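Local coordinates for protein type II secretion chaperone CpaB (Acinetobacter nosocomialis M2, PDB 6O38) that binds the secreted metalloprotease CpaA as its chaperone, probably supporting it on the way to export by the type II secretion system, at residues Q40-F45 with G83-F88; M68-D73 with A152-G157; G99-I104 with V112-R117; F127-Q132 with I140-T145. All blocks are in the same frame, centred on the assembly; numbering follows the deposited sequence.

Contact 1 (Q40-F45 with G83-F88). With SO4 (sulfate ion), chain B.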
loop_
_atom_site.group_PDB
_atom_site.type_symbol
_atom_site.label_atom_id
_atom_site.label_comp_id
_atom_site.label_asym_id
_atom_site.label_seq_id
_atom_site.Cartn_x
_atom_site.Cartn_y
_atom_site.Cartn_z
ATOM N N GLN G 40 -15.123 8.868 -21.919
ATOM C CA GLN G 40 -13.952 8.759 -21.054
ATOM C C GLN G 40 -14.428 8.846 -19.607
ATOM O O GLN G 40 -14.464 9.929 -19.018
ATOM C CB GLN G 40 -12.927 9.850 -21.372
ATOM C CG GLN G 40 -12.357 9.781 -22.778
ATOM C CD GLN G 40 -11.541 8.526 -23.015
ATOM O OE1 GLN G 40 -10.378 8.445 -22.622
ATOM N NE2 GLN G 40 -12.151 7.536 -23.657
ATOM N N GLN G 41 -14.796 7.702 -19.038
ATOM C CA GLN G 41 -15.182 7.635 -17.637
ATOM C C GLN G 41 -13.956 7.369 -16.776
ATOM O O GLN G 41 -13.085 6.573 -17.138
ATOM C CB GLN G 41 -16.237 6.549 -17.410
ATOM C CG GLN G 41 -15.827 5.161 -17.869
ATOM C CD GLN G 41 -16.728 4.078 -17.310
ATOM O OE1 GLN G 41 -16.900 3.020 -17.917
ATOM N NE2 GLN G 41 -17.305 4.333 -16.140
ATOM N N GLN G 42 -13.887 8.052 -15.632
ATOM C CA GLN G 42 -12.752 7.879 -14.735
ATOM C C GLN G 42 -12.869 6.610 -13.904
ATOM O O GLN G 42 -11.848 6.055 -13.482
ATOM C CB GLN G 42 -12.615 9.102 -13.825
ATOM C CG GLN G 42 -12.350 10.396 -14.580
ATOM C CD GLN G 42 -12.289 11.605 -13.668
ATOM O OE1 GLN G 42 -12.592 11.517 -12.480
ATOM N NE2 GLN G 42 -11.895 12.745 -14.225
ATOM N N ILE G 43 -14.091 6.132 -13.669
ATOM C CA ILE G 43 -14.288 4.901 -12.914
ATOM C C ILE G 43 -13.847 3.713 -13.758
ATOM O O ILE G 43 -14.227 3.586 -14.930
ATOM C CB ILE G 43 -15.756 4.768 -12.482
ATOM C CG1 ILE G 43 -16.088 5.797 -11.399
ATOM C CG2 ILE G 43 -16.045 3.363 -11.994
ATOM C CD1 ILE G 43 -17.528 5.755 -10.937
ATOM N N VAL G 44 -13.041 2.836 -13.166
ATOM C CA VAL G 44 -12.503 1.685 -13.885
ATOM C C VAL G 44 -13.458 0.499 -13.832
ATOM O O VAL G 44 -13.820 -0.067 -14.866
ATOM C CB VAL G 44 -11.114 1.315 -13.325
ATOM C CG1 VAL G 44 -10.469 0.250 -14.185
ATOM C CG2 VAL G 44 -10.232 2.546 -13.251
ATOM N N PHE G 45 -13.877 0.101 -12.632
ATOM C CA PHE G 45 -14.813 -1.000 -12.453
ATOM C C PHE G 45 -15.930 -0.569 -11.512
ATOM O O PHE G 45 -15.832 0.442 -10.812
ATOM C CB PHE G 45 -14.109 -2.256 -11.916
ATOM C CG PHE G 45 -13.247 -2.006 -10.711
ATOM C CD1 PHE G 45 -13.801 -1.958 -9.441
ATOM C CD2 PHE G 45 -11.880 -1.832 -10.847
ATOM C CE1 PHE G 45 -13.009 -1.730 -8.332
ATOM C CE2 PHE G 45 -11.082 -1.605 -9.740
ATOM C CZ PHE G 45 -11.648 -1.555 -8.482
ATOM N N GLY G 83 -1.172 10.464 -18.567
ATOM C CA GLY G 83 -1.662 11.721 -18.037
ATOM C C GLY G 83 -3.151 11.756 -17.772
ATOM O O GLY G 83 -3.614 12.672 -17.079
ATOM N N ASP G 84 -3.913 10.799 -18.292
ATOM C CA ASP G 84 -5.353 10.792 -18.087
ATOM C C ASP G 84 -5.697 10.357 -16.665
ATOM O O ASP G 84 -4.938 9.647 -15.999
ATOM C CB ASP G 84 -6.037 9.870 -19.098
ATOM C CG ASP G 84 -5.990 10.419 -20.511
ATOM O OD1 ASP G 84 -5.896 11.655 -20.667
ATOM O OD2 ASP G 84 -6.052 9.616 -21.465
ATOM N N THR G 85 -6.867 10.792 -16.206
ATOM C CA THR G 85 -7.306 10.547 -14.839
ATOM C C THR G 85 -8.101 9.249 -14.753
ATOM O O THR G 85 -8.932 8.955 -15.617
ATOM C CB THR G 85 -8.150 11.719 -14.331
ATOM O OG1 THR G 85 -7.374 12.924 -14.383
ATOM C CG2 THR G 85 -8.603 11.484 -12.897
ATOM N N VAL G 86 -7.837 8.478 -13.700
ATOM C CA VAL G 86 -8.485 7.195 -13.460
ATOM C C VAL G 86 -8.953 7.159 -12.010
ATOM O O VAL G 86 -8.254 7.643 -11.113
ATOM C CB VAL G 86 -7.532 6.021 -13.779
ATOM C CG1 VAL G 86 -7.596 4.942 -12.710
ATOM C CG2 VAL G 86 -7.852 5.439 -15.148
ATOM N N LYS G 87 -10.139 6.595 -11.783
ATOM C CA LYS G 87 -10.781 6.603 -10.475
ATOM C C LYS G 87 -11.101 5.181 -10.033
ATOM O O LYS G 87 -11.523 4.349 -10.842
ATOM C CB LYS G 87 -12.064 7.442 -10.509
ATOM C CG LYS G 87 -12.685 7.714 -9.151
ATOM C CD LYS G 87 -13.808 8.730 -9.280
ATOM C CE LYS G 87 -14.008 9.508 -7.992
ATOM N NZ LYS G 87 -14.900 10.683 -8.200
ATOM N N PHE G 88 -10.903 4.913 -8.744
ATOM C CA PHE G 88 -11.220 3.627 -8.138
ATOM C C PHE G 88 -12.262 3.824 -7.046
ATOM O O PHE G 88 -12.157 4.753 -6.238
ATOM C CB PHE G 88 -9.973 2.962 -7.542
ATOM C CG PHE G 88 -8.883 2.702 -8.540
ATOM C CD1 PHE G 88 -8.868 1.532 -9.283
ATOM C CD2 PHE G 88 -7.863 3.622 -8.727
ATOM C CE1 PHE G 88 -7.862 1.288 -10.199
ATOM C CE2 PHE G 88 -6.854 3.382 -9.640
ATOM C CZ PHE G 88 -6.854 2.216 -10.378
HETATM S S SO4 B . -16.986 8.704 -13.991
HETATM O O1 SO4 B . -16.701 7.309 -14.314
HETATM O O2 SO4 B . -16.733 9.536 -15.163
HETATM O O3 SO4 B . -18.385 8.832 -13.594
HETATM O O4 SO4 B . -16.126 9.134 -12.892
#
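Lys87 is held to the loop through both backbone groups: its N donates to Gln42 O, and its O accepts from Val44 N at 3.2 Å. Together they make a single beta bridge between Ile43 and Lys87, an example of a loop laid along the edge strand of a sheet, the two chains heading roughly the same way, 30° apart. On the loop, Ile43 N donates to sulfate O1 at 2.9 Å and Gln42 N more weakly to O2; the sulfate probably comes from the crystallisation liquor. Outward from the bridge, the extended Gln42 side chain crosses Thr85, whose methyl CG2 meets the amide at CD and NE2, 3.8 Å from NE2. Inward, Val44 carries the apolar packing. With CG1 anti to the backbone N (chi1 -172°), CG2 lies beside that N and is the branch that touches Val86 CG1 at 3.6 Å and sits over one face of the Phe88 ring. That ring also meets Phe128 edge-to-face, and Met141 packs on Val44 and Phe45. The loop, leading into outermost strand 45-47, thus lies along the other outermost strand, 85-90. At the rim of Phe88, in the plane of its ring, Phe45 CE2 approaches CD1 at 3.9 Å.

Contact 2 (M68-D73 with A152-G157)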
loop_
_atom_site.group_PDB
_atom_site.type_symbol
_atom_site.label_atom_id
_atom_site.label_comp_id
_atom_site.label_asym_id
_atom_site.label_seq_id
_atom_site.Cartn_x
_atom_site.Cartn_y
_atom_site.Cartn_z
HETATM N N MSE G 68 -15.152 -9.063 -3.452
HETATM C CA MSE G 68 -16.143 -8.121 -3.953
HETATM C C MSE G 68 -16.280 -8.228 -5.469
HETATM O O MSE G 68 -15.367 -7.861 -6.210
HETATM C CB MSE G 68 -15.755 -6.699 -3.548
HETATM C CG MSE G 68 -16.765 -5.628 -3.901
HETATM SE SE MSE G 68 -16.063 -3.874 -3.433
HETATM C CE MSE G 68 -14.458 -3.915 -4.531
ATOM N N VAL G 69 -17.426 -8.735 -5.926
ATOM C CA VAL G 69 -17.641 -8.940 -7.352
ATOM C C VAL G 69 -17.804 -7.595 -8.046
ATOM O O VAL G 69 -18.477 -6.688 -7.537
ATOM C CB VAL G 69 -18.868 -9.837 -7.586
ATOM C CG1 VAL G 69 -18.835 -10.429 -8.988
ATOM C CG2 VAL G 69 -18.934 -10.933 -6.532
ATOM N N ILE G 70 -17.185 -7.457 -9.221
ATOM C CA ILE G 70 -17.207 -6.210 -9.974
ATOM C C ILE G 70 -17.382 -6.506 -11.457
ATOM O O ILE G 70 -17.051 -7.587 -11.947
ATOM C CB ILE G 70 -15.927 -5.369 -9.756
ATOM C CG1 ILE G 70 -14.675 -6.218 -9.999
ATOM C CG2 ILE G 70 -15.919 -4.748 -8.365
ATOM C CD1 ILE G 70 -14.031 -6.007 -11.354
ATOM N N LYS G 71 -17.913 -5.516 -12.170
ATOM C CA LYS G 71 -17.996 -5.545 -13.623
ATOM C C LYS G 71 -16.934 -4.617 -14.198
ATOM O O LYS G 71 -16.640 -3.564 -13.626
ATOM C CB LYS G 71 -19.388 -5.128 -14.105
ATOM C CG LYS G 71 -19.578 -5.242 -15.610
ATOM C CD LYS G 71 -21.046 -5.190 -15.998
ATOM C CE LYS G 71 -21.222 -5.418 -17.491
ATOM N NZ LYS G 71 -22.655 -5.542 -17.874
ATOM N N TYR G 72 -16.358 -5.014 -15.331
ATOM C CA TYR G 72 -15.205 -4.321 -15.882
ATOM C C TYR G 72 -15.304 -4.252 -17.398
ATOM O O TYR G 72 -15.708 -5.220 -18.049
ATOM C CB TYR G 72 -13.906 -5.022 -15.466
ATOM C CG TYR G 72 -12.668 -4.531 -16.174
ATOM C CD1 TYR G 72 -12.215 -3.230 -16.003
ATOM C CD2 TYR G 72 -11.938 -5.377 -16.998
ATOM C CE1 TYR G 72 -11.077 -2.782 -16.646
ATOM C CE2 TYR G 72 -10.800 -4.939 -17.640
ATOM C CZ TYR G 72 -10.374 -3.643 -17.461
ATOM O OH TYR G 72 -9.239 -3.210 -18.102
ATOM N N ASP G 73 -14.935 -3.102 -17.949
ATOM C CA ASP G 73 -14.891 -2.894 -19.396
ATOM C C ASP G 73 -13.446 -2.656 -19.805
ATOM O O ASP G 73 -12.876 -1.601 -19.468
ATOM C CB ASP G 73 -15.771 -1.713 -19.804
ATOM C CG ASP G 73 -16.084 -1.696 -21.292
ATOM O OD1 ASP G 73 -15.212 -2.080 -22.099
ATOM O OD2 ASP G 73 -17.212 -1.299 -21.655
ATOM N N ALA G 152 -7.281 -7.327 -8.052
ATOM C CA ALA G 152 -8.467 -7.563 -8.865
ATOM C C ALA G 152 -8.107 -8.518 -9.990
ATOM O O ALA G 152 -7.175 -8.253 -10.756
ATOM C CB ALA G 152 -9.025 -6.251 -9.428
ATOM N N GLU G 153 -8.835 -9.628 -10.084
ATOM C CA GLU G 153 -8.656 -10.607 -11.151
ATOM C C GLU G 153 -9.941 -10.663 -11.964
ATOM O O GLU G 153 -10.990 -11.054 -11.441
ATOM C CB GLU G 153 -8.308 -11.982 -10.579
ATOM C CG GLU G 153 -8.082 -13.055 -11.626
ATOM C CD GLU G 153 -7.535 -14.338 -11.032
ATOM O OE1 GLU G 153 -7.471 -14.438 -9.789
ATOM O OE2 GLU G 153 -7.161 -15.243 -11.808
ATOM N N ILE G 154 -9.857 -10.282 -13.237
ATOM C CA ILE G 154 -11.025 -10.110 -14.091
ATOM C C ILE G 154 -10.905 -11.032 -15.296
ATOM O O ILE G 154 -9.819 -11.194 -15.862
ATOM C CB ILE G 154 -11.182 -8.642 -14.537
ATOM C CG1 ILE G 154 -11.248 -7.723 -13.317
ATOM C CG2 ILE G 154 -12.424 -8.466 -15.393
ATOM C CD1 ILE G 154 -10.929 -6.281 -13.623
ATOM N N LYS G 155 -12.028 -11.638 -15.683
ATOM C CA LYS G 155 -12.085 -12.532 -16.834
ATOM C C LYS G 155 -13.418 -12.337 -17.540
ATOM O O LYS G 155 -14.474 -12.565 -16.943
ATOM C CB LYS G 155 -11.911 -13.994 -16.411
ATOM C CG LYS G 155 -12.151 -15.001 -17.526
ATOM C CD LYS G 155 -10.968 -15.080 -18.477
ATOM C CE LYS G 155 -11.212 -16.111 -19.569
ATOM N NZ LYS G 155 -10.143 -16.091 -20.607
ATOM N N ASP G 156 -13.361 -11.919 -18.807
ATOM C CA ASP G 156 -14.550 -11.729 -19.644
ATOM C C ASP G 156 -15.522 -10.722 -19.028
ATOM O O ASP G 156 -16.733 -10.946 -18.972
ATOM C CB ASP G 156 -15.245 -13.064 -19.924
ATOM C CG ASP G 156 -14.377 -14.018 -20.719
ATOM O OD1 ASP G 156 -13.583 -13.543 -21.560
ATOM O OD2 ASP G 156 -14.489 -15.244 -20.507
ATOM N N GLY G 157 -14.979 -9.597 -18.564
ATOM C CA GLY G 157 -15.786 -8.501 -18.074
ATOM C C GLY G 157 -16.245 -8.606 -16.637
ATOM O O GLY G 157 -16.743 -7.612 -16.092
#
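Tyr72 and Gly157 bring the two backbones nearest, their CA atoms 4.8 Å apart, although strands 68-72 and 148-155 are not neighbours in the sheet; strand 158-163 runs between them. Asp156 and Gly157, both with positive phi, have the backbone angles of a type I' turn leading into that strand. From the turn Gly157 O accepts Tyr72 N at 2.7 Å. With Tyr72 CG anti to the backbone N (chi1 170°), the ring is set against Ile154, whose CD1 stands over one face, a CH-pi contact 3.9 Å from the ring centroid, and whose CG2 reaches Tyr72 CD2 at 3.5 Å. Ile70 crosses Ile154 at about a right angle, with CD1 on CG1 at 3.8 Å. Tyr72 OH hydrogen-bonds Gln132 OE1. Glu153 and Lys155 point away; Glu153 OE2 forms a salt bridge with Arg397 of CpaA and Lys155 NZ a hydrogen bond with Leu389 O of CpaA. Aliphatic and aromatic carbon therefore fills the buried side, the alternate residues putting charge at the protease interface.

Contact 3 (G99-I104 with V112-R117)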
loop_
_atom_site.group_PDB
_atom_site.type_symbol
_atom_site.label_atom_id
_atom_site.label_comp_id
_atom_site.label_asym_id
_atom_site.label_seq_id
_atom_site.Cartn_x
_atom_site.Cartn_y
_atom_site.Cartn_z
ATOM N N GLY G 99 -6.586 8.863 -9.690
ATOM C CA GLY G 99 -5.181 8.733 -10.025
ATOM C C GLY G 99 -4.963 9.061 -11.483
ATOM O O GLY G 99 -5.910 9.221 -12.255
ATOM N N LYS G 100 -3.690 9.160 -11.857
ATOM C CA LYS G 100 -3.305 9.538 -13.209
ATOM C C LYS G 100 -2.350 8.505 -13.784
ATOM O O LYS G 100 -1.432 8.046 -13.098
ATOM C CB LYS G 100 -2.651 10.925 -13.234
ATOM C CG LYS G 100 -3.415 11.970 -12.443
ATOM C CD LYS G 100 -3.421 13.316 -13.141
ATOM C CE LYS G 100 -4.370 14.279 -12.443
ATOM N NZ LYS G 100 -4.548 15.545 -13.204
ATOM N N ILE G 101 -2.573 8.142 -15.048
ATOM C CA ILE G 101 -1.682 7.216 -15.734
ATOM C C ILE G 101 -0.327 7.879 -15.933
ATOM O O ILE G 101 -0.237 9.003 -16.443
ATOM C CB ILE G 101 -2.287 6.777 -17.077
ATOM C CG1 ILE G 101 -3.665 6.147 -16.867
ATOM C CG2 ILE G 101 -1.358 5.806 -17.788
ATOM C CD1 ILE G 101 -3.633 4.845 -16.101
ATOM N N VAL G 102 0.735 7.188 -15.527
ATOM C CA VAL G 102 2.085 7.716 -15.670
ATOM C C VAL G 102 2.947 6.897 -16.620
ATOM O O VAL G 102 4.000 7.393 -17.054
ATOM C CB VAL G 102 2.785 7.839 -14.300
ATOM C CG1 VAL G 102 1.936 8.648 -13.334
ATOM C CG2 VAL G 102 3.094 6.460 -13.731
ATOM N N GLU G 103 2.551 5.676 -16.974
ATOM C CA GLU G 103 3.428 4.800 -17.738
ATOM C C GLU G 103 2.598 3.713 -18.404
ATOM O O GLU G 103 1.816 3.032 -17.736
ATOM C CB GLU G 103 4.491 4.183 -16.823
ATOM C CG GLU G 103 5.783 3.794 -17.515
ATOM C CD GLU G 103 6.889 3.484 -16.526
ATOM O OE1 GLU G 103 6.576 3.005 -15.415
ATOM O OE2 GLU G 103 8.069 3.733 -16.851
ATOM N N ILE G 104 2.769 3.558 -19.714
ATOM C CA ILE G 104 2.125 2.503 -20.490
ATOM C C ILE G 104 3.225 1.688 -21.151
ATOM O O ILE G 104 4.025 2.230 -21.922
ATOM C CB ILE G 104 1.152 3.068 -21.535
ATOM C CG1 ILE G 104 0.172 4.046 -20.884
ATOM C CG2 ILE G 104 0.404 1.937 -22.224
ATOM C CD1 ILE G 104 -0.837 4.626 -21.846
ATOM N N VAL G 112 -0.334 -5.641 -22.059
ATOM C CA VAL G 112 0.093 -4.265 -21.841
ATOM C C VAL G 112 -0.160 -3.924 -20.380
ATOM O O VAL G 112 -1.185 -4.318 -19.813
ATOM C CB VAL G 112 -0.653 -3.287 -22.775
ATOM C CG1 VAL G 112 -0.262 -1.849 -22.480
ATOM C CG2 VAL G 112 -0.380 -3.631 -24.232
ATOM N N ARG G 113 0.774 -3.197 -19.770
ATOM C CA ARG G 113 0.671 -2.797 -18.373
ATOM C C ARG G 113 0.552 -1.283 -18.277
ATOM O O ARG G 113 1.377 -0.555 -18.838
ATOM C CB ARG G 113 1.885 -3.273 -17.567
ATOM C CG ARG G 113 1.745 -3.046 -16.070
ATOM C CD ARG G 113 3.047 -3.299 -15.322
ATOM N NE ARG G 113 3.917 -4.259 -15.996
ATOM C CZ ARG G 113 3.980 -5.552 -15.692
ATOM N NH1 ARG G 113 3.217 -6.047 -14.727
ATOM N NH2 ARG G 113 4.803 -6.353 -16.354
ATOM N N TRP G 114 -0.472 -0.817 -17.569
ATOM C CA TRP G 114 -0.617 0.591 -17.226
ATOM C C TRP G 114 -0.189 0.806 -15.780
ATOM O O TRP G 114 -0.557 0.030 -14.895
ATOM C CB TRP G 114 -2.061 1.066 -17.409
ATOM C CG TRP G 114 -2.503 1.167 -18.835
ATOM C CD1 TRP G 114 -2.522 2.290 -19.608
ATOM C CD2 TRP G 114 -3.013 0.107 -19.653
ATOM N NE1 TRP G 114 -3.001 1.995 -20.862
ATOM C CE2 TRP G 114 -3.310 0.660 -20.915
ATOM C CE3 TRP G 114 -3.240 -1.256 -19.443
ATOM C CZ2 TRP G 114 -3.823 -0.102 -21.962
ATOM C CZ3 TRP G 114 -3.751 -2.011 -20.484
ATOM C CH2 TRP G 114 -4.036 -1.433 -21.727
ATOM N N THR G 115 0.592 1.858 -15.547
ATOM C CA THR G 115 1.026 2.232 -14.209
ATOM C C THR G 115 0.615 3.670 -13.923
ATOM O O THR G 115 0.733 4.543 -14.788
ATOM C CB THR G 115 2.544 2.079 -14.055
ATOM O OG1 THR G 115 2.933 0.755 -14.443
ATOM C CG2 THR G 115 2.963 2.314 -12.612
ATOM N N GLY G 116 0.118 3.909 -12.708
ATOM C CA GLY G 116 -0.303 5.239 -12.315
ATOM C C GLY G 116 -0.062 5.490 -10.843
ATOM O O GLY G 116 0.190 4.569 -10.063
ATOM N N ARG G 117 -0.140 6.766 -10.470
ATOM C CA ARG G 117 0.001 7.197 -9.088
ATOM C C ARG G 117 -1.235 7.970 -8.651
ATOM O O ARG G 117 -1.922 8.593 -9.466
ATOM C CB ARG G 117 1.254 8.057 -8.884
ATOM C CG ARG G 117 2.553 7.345 -9.209
ATOM C CD ARG G 117 3.728 8.010 -8.510
ATOM N NE ARG G 117 4.953 7.224 -8.630
ATOM C CZ ARG G 117 5.339 6.314 -7.741
ATOM N NH1 ARG G 117 4.596 6.078 -6.669
ATOM N NH2 ARG G 117 6.467 5.641 -7.921
#
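A classic beta bulge interrupts the hairpin of strands 95-106 and 111-118, where Val102 and Glu103 both face Thr115. Thr115 O receives Val102 N at 2.7 Å and Glu103 N more weakly at 3.1 Å. Thr115 N returns a bond to Glu103 O of 2.8 Å. The nearly helical psi of Val102 (-15°) lets two residues stand opposite one and shifts the register by one. Before the bulge, Lys100 and Arg117 form a regular hydrogen-bonded pair, and Ile101 stands opposite Gly116. Beyond it, Ile104 and Trp114 are a non-hydrogen-bonded pair on one face of the sheet. Ile104 drapes over the indole: CG2 lies above the five-membered ring, 4.0 Å from its centroid, while CG1 and CD1 reach CD1 and NE1 of Trp114. Ile101 CG2 comes to the edge of the indole instead, near its plane and 4.1 Å from Trp114 CD1. Val112 CG1 touches Ile104 CG2 at 3.9 Å and likewise lies over the indole, toward its rim. Arg113 turns elsewhere, to a salt bridge with Glu400 of CpaA. Segments 99-104 and 112-117 run 135° apart, 45° short of antiparallel, the marked twist that classic bulges accentuate in antiparallel sheets.

Contact 4 (F127-Q132 with I140-T145)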
loop_
_atom_site.group_PDB
_atom_site.type_symbol
_atom_site.label_atom_id
_atom_site.label_comp_id
_atom_site.label_asym_id
_atom_site.label_seq_id
_atom_site.Cartn_x
_atom_site.Cartn_y
_atom_site.Cartn_z
ATOM N N PHE G 127 0.885 3.656 -5.602
ATOM C CA PHE G 127 0.739 3.562 -7.049
ATOM C C PHE G 127 -0.198 2.401 -7.345
ATOM O O PHE G 127 -0.589 1.649 -6.447
ATOM C CB PHE G 127 2.092 3.364 -7.743
ATOM C CG PHE G 127 2.706 2.009 -7.508
ATOM C CD1 PHE G 127 3.383 1.733 -6.330
ATOM C CD2 PHE G 127 2.619 1.016 -8.472
ATOM C CE1 PHE G 127 3.951 0.490 -6.113
ATOM C CE2 PHE G 127 3.187 -0.229 -8.261
ATOM C CZ PHE G 127 3.854 -0.491 -7.080
ATOM N N PHE G 128 -0.551 2.261 -8.619
ATOM C CA PHE G 128 -1.381 1.151 -9.060
ATOM C C PHE G 128 -0.911 0.682 -10.428
ATOM O O PHE G 128 -0.281 1.427 -11.183
ATOM C CB PHE G 128 -2.871 1.531 -9.106
ATOM C CG PHE G 128 -3.194 2.623 -10.088
ATOM C CD1 PHE G 128 -3.155 3.952 -9.702
ATOM C CD2 PHE G 128 -3.551 2.318 -11.392
ATOM C CE1 PHE G 128 -3.454 4.957 -10.602
ATOM C CE2 PHE G 128 -3.851 3.319 -12.295
ATOM C CZ PHE G 128 -3.803 4.640 -11.900
ATOM N N THR G 129 -1.226 -0.574 -10.740
ATOM C CA THR G 129 -0.861 -1.175 -12.014
ATOM C C THR G 129 -2.055 -1.938 -12.561
ATOM O O THR G 129 -2.769 -2.609 -11.810
ATOM C CB THR G 129 0.339 -2.133 -11.895
ATOM O OG1 THR G 129 -0.048 -3.301 -11.159
ATOM C CG2 THR G 129 1.515 -1.461 -11.199
ATOM N N ILE G 130 -2.263 -1.836 -13.870
ATOM C CA ILE G 130 -3.298 -2.585 -14.573
ATOM C C ILE G 130 -2.608 -3.321 -15.709
ATOM O O ILE G 130 -2.131 -2.694 -16.664
ATOM C CB ILE G 130 -4.422 -1.685 -15.104
ATOM C CG1 ILE G 130 -5.176 -1.027 -13.947
ATOM C CG2 ILE G 130 -5.377 -2.485 -15.975
ATOM C CD1 ILE G 130 -6.139 0.056 -14.385
ATOM N N THR G 131 -2.556 -4.645 -15.613
ATOM C CA THR G 131 -1.909 -5.486 -16.609
ATOM C C THR G 131 -2.984 -6.329 -17.281
ATOM O O THR G 131 -3.713 -7.065 -16.606
ATOM C CB THR G 131 -0.839 -6.367 -15.964
ATOM O OG1 THR G 131 -0.134 -5.608 -14.974
ATOM C CG2 THR G 131 0.155 -6.827 -17.003
ATOM N N GLN G 132 -3.078 -6.221 -18.604
ATOM C CA GLN G 132 -4.229 -6.718 -19.343
ATOM C C GLN G 132 -3.777 -7.516 -20.555
ATOM O O GLN G 132 -2.938 -7.050 -21.333
ATOM C CB GLN G 132 -5.119 -5.554 -19.788
ATOM C CG GLN G 132 -6.341 -5.958 -20.587
ATOM C CD GLN G 132 -7.358 -4.840 -20.676
ATOM O OE1 GLN G 132 -7.867 -4.364 -19.660
ATOM N NE2 GLN G 132 -7.651 -4.404 -21.895
ATOM N N ILE G 140 -5.457 -8.088 -14.547
ATOM C CA ILE G 140 -5.037 -8.132 -13.152
ATOM C C ILE G 140 -4.715 -6.714 -12.703
ATOM O O ILE G 140 -4.010 -5.981 -13.407
ATOM C CB ILE G 140 -3.825 -9.060 -12.953
ATOM C CG1 ILE G 140 -4.266 -10.525 -12.988
ATOM C CG2 ILE G 140 -3.112 -8.749 -11.645
ATOM C CD1 ILE G 140 -3.146 -11.507 -12.728
HETATM N N MSE G 141 -5.234 -6.329 -11.541
HETATM C CA MSE G 141 -4.968 -5.004 -10.989
HETATM C C MSE G 141 -4.304 -5.079 -9.623
HETATM O O MSE G 141 -4.704 -5.867 -8.767
HETATM C CB MSE G 141 -6.259 -4.196 -10.876
HETATM C CG MSE G 141 -6.974 -3.983 -12.188
HETATM SE SE MSE G 141 -8.478 -2.769 -11.987
HETATM C CE MSE G 141 -9.285 -3.056 -13.729
ATOM N N GLN G 142 -3.287 -4.245 -9.424
ATOM C CA GLN G 142 -2.616 -4.102 -8.137
ATOM C C GLN G 142 -2.831 -2.673 -7.659
ATOM O O GLN G 142 -2.310 -1.730 -8.260
ATOM C CB GLN G 142 -1.125 -4.418 -8.252
ATOM C CG GLN G 142 -0.813 -5.817 -8.749
ATOM C CD GLN G 142 0.677 -6.073 -8.844
ATOM O OE1 GLN G 142 1.487 -5.281 -8.363
ATOM N NE2 GLN G 142 1.048 -7.183 -9.473
ATOM N N ILE G 143 -3.606 -2.514 -6.592
ATOM C CA ILE G 143 -3.918 -1.204 -6.033
ATOM C C ILE G 143 -3.227 -1.116 -4.680
ATOM O O ILE G 143 -3.606 -1.815 -3.731
ATOM C CB ILE G 143 -5.432 -0.983 -5.914
ATOM C CG1 ILE G 143 -6.102 -1.229 -7.267
ATOM C CG2 ILE G 143 -5.729 0.423 -5.415
ATOM C CD1 ILE G 143 -7.584 -1.502 -7.182
ATOM N N PHE G 144 -2.214 -0.259 -4.586
ATOM C CA PHE G 144 -1.398 -0.121 -3.384
ATOM C C PHE G 144 -1.636 1.256 -2.778
ATOM O O PHE G 144 -1.186 2.269 -3.325
ATOM C CB PHE G 144 0.080 -0.333 -3.707
ATOM C CG PHE G 144 0.385 -1.685 -4.283
ATOM C CD1 PHE G 144 -0.069 -2.836 -3.663
ATOM C CD2 PHE G 144 1.125 -1.805 -5.449
ATOM C CE1 PHE G 144 0.210 -4.083 -4.193
ATOM C CE2 PHE G 144 1.406 -3.049 -5.983
ATOM C CZ PHE G 144 0.949 -4.189 -5.353
ATOM N N THR G 145 -2.334 1.289 -1.649
ATOM C CA THR G 145 -2.568 2.509 -0.892
ATOM C C THR G 145 -2.055 2.329 0.531
ATOM O O THR G 145 -1.752 1.218 0.973
ATOM C CB THR G 145 -4.056 2.882 -0.871
ATOM O OG1 THR G 145 -4.765 1.978 -0.016
ATOM C CG2 THR G 145 -4.646 2.823 -2.272
#
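Phe127 opens the pairing with Phe144, the N of Phe144 donating to Phe127 O at 3.1 Å and the return bond being weak. With CG between its own backbone N and carbonyl carbon (chi1 70°), the Phe127 ring lies side by side with Phe144, whose edge points at its face in an offset edge-to-face stack, centroids 5.2 Å apart and planes at 61°. Phe128 turns to the other face, beside Ile143, and its CA-H rests on Gln142 O. At Thr129 the two bonds with Gln142 are both 2.9 Å, N to O in each direction, and Thr129 OG1 lies against Gln142 CB at 3.3 Å. This is the ladder of an antiparallel hairpin, strands 127-133 and 138-145, at the middle of the sheet. Ile130, on the same face as Phe128 toward the chaperone's own interior, runs side by side with selenomethionine Met141, CG1 on CG at 3.9 Å. Thr131 and Ile140 exchange bonds, Ile140 N to Thr131 O at 2.9 Å, while Thr131 OG1 hydrogen-bonds Glu400 of CpaA.

From the N terminus, loop 40-45 is the first part used: contact 1 closes a long loop by laying it on strand 85-90, an outermost strand. Before that loop closes, strand 68-72 opens contact 2, whose partner lies far ahead at 152-157, so contacts 1 and 2 cross. Contacts 3 and 4, two short hairpin closures, follow in series, both nested within contact 2. Strands 111-118 and 127-133 join these hairpins side by side, and strand 95-106 links contact 3 to contact 1. Met141 ties the middle to segments 40-45, 68-73 and 152-157, while Phe88 packs on Phe128 and Ile143; loop 40-45 brings the sheet's ends together, consistent with a barrel-like closure.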